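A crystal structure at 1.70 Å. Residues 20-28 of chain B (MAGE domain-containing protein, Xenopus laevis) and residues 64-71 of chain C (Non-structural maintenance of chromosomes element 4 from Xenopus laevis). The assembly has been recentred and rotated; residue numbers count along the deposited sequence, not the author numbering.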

# COMPACT_ATOMS: atom_id res chain seq x y z
N LEU B 20 13.00 -2.83 -7.18
CA LEU B 20 11.83 -3.57 -7.67
C LEU B 20 10.58 -3.26 -6.83
O LEU B 20 9.49 -3.04 -7.38
N LEU B 21 10.72 -3.24 -5.51
CA LEU B 21 9.58 -2.91 -4.65
C LEU B 21 9.08 -1.50 -4.92
O LEU B 21 7.87 -1.27 -5.09
N ILE B 22 10.00 -0.54 -5.00
CA ILE B 22 9.59 0.85 -5.13
C ILE B 22 8.99 1.11 -6.50
O ILE B 22 7.97 1.81 -6.64
N LYS B 23 9.56 0.51 -7.55
CA LYS B 23 9.00 0.67 -8.89
C LYS B 23 7.72 -0.13 -9.10
O LYS B 23 7.09 0.03 -10.15
N ASP B 24 7.31 -0.98 -8.15
CA ASP B 24 6.03 -1.67 -8.25
C ASP B 24 4.89 -0.87 -7.62
O ASP B 24 3.74 -1.31 -7.70
N GLN B 25 5.19 0.29 -7.01
CA GLN B 25 4.20 0.94 -6.15
C GLN B 25 2.90 1.26 -6.87
O GLN B 25 1.83 1.24 -6.25
N LYS B 26 2.97 1.60 -8.16
CA LYS B 26 1.76 1.91 -8.93
C LYS B 26 1.50 0.89 -10.03
O LYS B 26 0.75 1.17 -10.98
N LYS B 27 2.10 -0.31 -9.90
CA LYS B 27 1.90 -1.42 -10.83
C LYS B 27 2.25 -1.04 -12.27
O LYS B 27 1.69 -1.57 -13.22
N LEU B 28 3.20 -0.12 -12.43
CA LEU B 28 3.80 0.06 -13.74
C LEU B 28 4.88 -1.00 -13.95
O LEU B 28 5.68 -1.27 -13.04
N ARG C 64 -2.20 -10.69 -7.12
CA ARG C 64 -1.58 -9.38 -6.91
C ARG C 64 -0.72 -9.36 -5.65
O ARG C 64 -1.05 -9.99 -4.65
N THR C 65 0.40 -8.63 -5.72
CA THR C 65 1.24 -8.41 -4.55
C THR C 65 0.89 -7.09 -3.88
O THR C 65 0.55 -6.11 -4.57
N PRO C 66 0.96 -7.04 -2.56
CA PRO C 66 0.94 -5.74 -1.88
C PRO C 66 2.20 -4.98 -2.22
O PRO C 66 3.18 -5.53 -2.73
N THR C 67 2.16 -3.67 -1.96
CA THR C 67 3.27 -2.78 -2.29
C THR C 67 3.81 -2.15 -1.01
O THR C 67 3.10 -2.01 -0.01
N PHE C 68 5.09 -1.78 -1.06
CA PHE C 68 5.82 -1.24 0.08
C PHE C 68 5.82 0.28 0.02
O PHE C 68 6.24 0.86 -0.99
N HIS C 69 5.36 0.92 1.09
CA HIS C 69 5.25 2.37 1.16
C HIS C 69 5.90 2.86 2.45
O HIS C 69 5.88 2.17 3.47
N PHE C 70 6.48 4.05 2.38
CA PHE C 70 7.25 4.59 3.49
C PHE C 70 7.32 6.10 3.30
O PHE C 70 7.01 6.62 2.22
N MET C 71 7.75 6.79 4.35
CA MET C 71 7.98 8.23 4.29
C MET C 71 9.46 8.59 4.40
O MET C 71 9.97 9.38 3.60

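The chain C stretch forms no regular helix or strand, and several of its backbone polar groups are met by side chains and waters. Leu B21, Asp B24 and Lys B27 point toward it from chain B; Thr C65, Thr C67 and Phe C68 point back.

Two long polar side chains make the direct bonds. Gln B25 leaves its backbone sideways, but its m, t rotamer carries the amide inward, where NE2 donates to Phe C68 O at 2.8 Å and a nearly straight 172°. The same NE2 gives a weak bond to water 3 (3.0 Å), which also accepts from Phe C70 N at 3.0 Å; OE1 is satisfied elsewhere in the structure. Lys B27, m, m, t, t, brings NZ to Thr C65 O (2.9 Å), to Asp B24 OD2 in a 2.8 Å salt bridge, and to water 4 (2.8 Å), which accepts from Thr C65 N at 3.1 Å. That salt bridge spans the ends of a type I turn, closed by Lys B27 N donating to Asp B24 O at 2.9 Å. Thr C65 OG1 lies 2.8 Å from Lys B27 NZ, but the angle is too poor for a hydrogen bond.

Two more waters link the chains. Water 1 donates to Leu B21 O (2.7 Å) and accepts from Phe C68 N (2.9 Å), whereas water 2 donates to both Asp B24 OD2 (2.7 Å) and Pro C66 O (2.8 Å).

Apolar pairs lie away from the Asp B24 and Lys B27 cluster. Ile B22 CD1 meets Phe C70 CZ at 3.8 Å, and Leu B21 CB lies 4.5 Å from Phe C68 CB. Thr C67, rotamer p, sets CG2 3.4 Å from Asp B24 O and 3.9 Å from Lys B27 CE, while its OG1 shares a 2.7 Å hydrogen bond with His C69 NE2. The polar and apolar ends of this threonine thus both find partners.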

# COMPACT_ATOMS: atom_id res chain seq x y z
CB LEU B 20 12.13 -5.07 -7.66
CG LEU B 20 13.08 -5.45 -8.80
CD1 LEU B 20 13.62 -6.85 -8.57
CD2 LEU B 20 12.35 -5.37 -10.14
CB LEU B 21 9.98 -3.06 -3.19
CG LEU B 21 10.30 -4.48 -2.75
CD1 LEU B 21 10.85 -4.45 -1.31
CD2 LEU B 21 9.04 -5.34 -2.83
CB ILE B 22 10.77 1.78 -4.82
CG1 ILE B 22 11.06 1.67 -3.31
CG2 ILE B 22 10.46 3.20 -5.29
CD1 ILE B 22 12.41 2.20 -2.87
CB LYS B 23 10.04 0.29 -9.95
CG LYS B 23 11.21 1.30 -9.99
CD LYS B 23 10.70 2.71 -10.37
CE LYS B 23 11.84 3.67 -10.66
NZ LYS B 23 11.32 5.01 -11.10
CB ASP B 24 6.11 -3.06 -7.57
CG ASP B 24 4.93 -3.97 -7.94
OD1 ASP B 24 4.62 -4.08 -9.15
OD2 ASP B 24 4.35 -4.62 -7.03
CB GLN B 25 4.77 2.21 -5.52
CG GLN B 25 5.71 1.96 -4.34
CD GLN B 25 6.27 3.24 -3.78
OE1 GLN B 25 6.33 4.26 -4.47
NE2 GLN B 25 6.70 3.21 -2.52
CB LYS B 26 1.82 3.32 -9.50
CG LYS B 26 1.83 4.39 -8.39
CD LYS B 26 1.59 5.78 -8.94
CE LYS B 26 1.64 6.82 -7.82
NZ LYS B 26 0.59 6.61 -6.79
CB LYS B 27 0.47 -1.98 -10.75
CG LYS B 27 0.11 -2.54 -9.37
CD LYS B 27 1.05 -3.67 -8.98
CE LYS B 27 0.74 -4.16 -7.56
NZ LYS B 27 1.60 -5.33 -7.17
CB LEU B 28 4.41 1.46 -13.87
CG LEU B 28 3.42 2.61 -13.69
CD1 LEU B 28 4.12 3.96 -13.86
CD2 LEU B 28 2.26 2.45 -14.67
CB ARG C 64 -2.66 -8.31 -6.80
CG ARG C 64 -3.53 -8.24 -8.02
CD ARG C 64 -3.85 -6.83 -8.35
NE ARG C 64 -4.64 -6.16 -7.33
CZ ARG C 64 -4.90 -4.85 -7.37
NH1 ARG C 64 -4.41 -4.10 -8.36
NH2 ARG C 64 -5.64 -4.30 -6.42
CB THR C 65 2.72 -8.40 -4.92
OG1 THR C 65 2.95 -7.40 -5.92
CG2 THR C 65 3.14 -9.75 -5.47
CB PRO C 66 0.91 -6.12 -0.39
CG PRO C 66 1.65 -7.43 -0.35
CD PRO C 66 1.23 -8.15 -1.62
CB THR C 67 2.84 -1.69 -3.30
OG1 THR C 67 1.63 -1.05 -2.86
CG2 THR C 67 2.60 -2.31 -4.69
CB PHE C 68 7.25 -1.76 0.09
CG PHE C 68 8.13 -1.20 1.18
CD1 PHE C 68 7.67 -1.11 2.49
CD2 PHE C 68 9.42 -0.81 0.90
CE1 PHE C 68 8.50 -0.61 3.50
CE2 PHE C 68 10.26 -0.32 1.90
CZ PHE C 68 9.80 -0.22 3.19
CB HIS C 69 3.79 2.81 1.09
CG HIS C 69 3.13 2.40 -0.19
ND1 HIS C 69 3.08 3.22 -1.30
CD2 HIS C 69 2.55 1.23 -0.56
CE1 HIS C 69 2.47 2.58 -2.28
NE2 HIS C 69 2.15 1.37 -1.86
CB PHE C 70 8.66 3.98 3.54
CG PHE C 70 9.35 4.05 2.21
CD1 PHE C 70 10.03 5.20 1.83
CD2 PHE C 70 9.23 3.02 1.29
CE1 PHE C 70 10.63 5.29 0.58
CE2 PHE C 70 9.83 3.10 0.04
CZ PHE C 70 10.52 4.25 -0.32
CB MET C 71 7.18 8.92 5.41
CG MET C 71 7.25 10.44 5.41
SD MET C 71 6.55 11.15 3.91
CE MET C 71 4.79 10.89 4.10
O HOH W 1 6.28 -2.76 -3.52
O HOH W 2 5.25 -5.21 -4.56
O HOH W 3 6.53 5.34 -0.37
O HOH W 4 0.99 -7.70 -8.59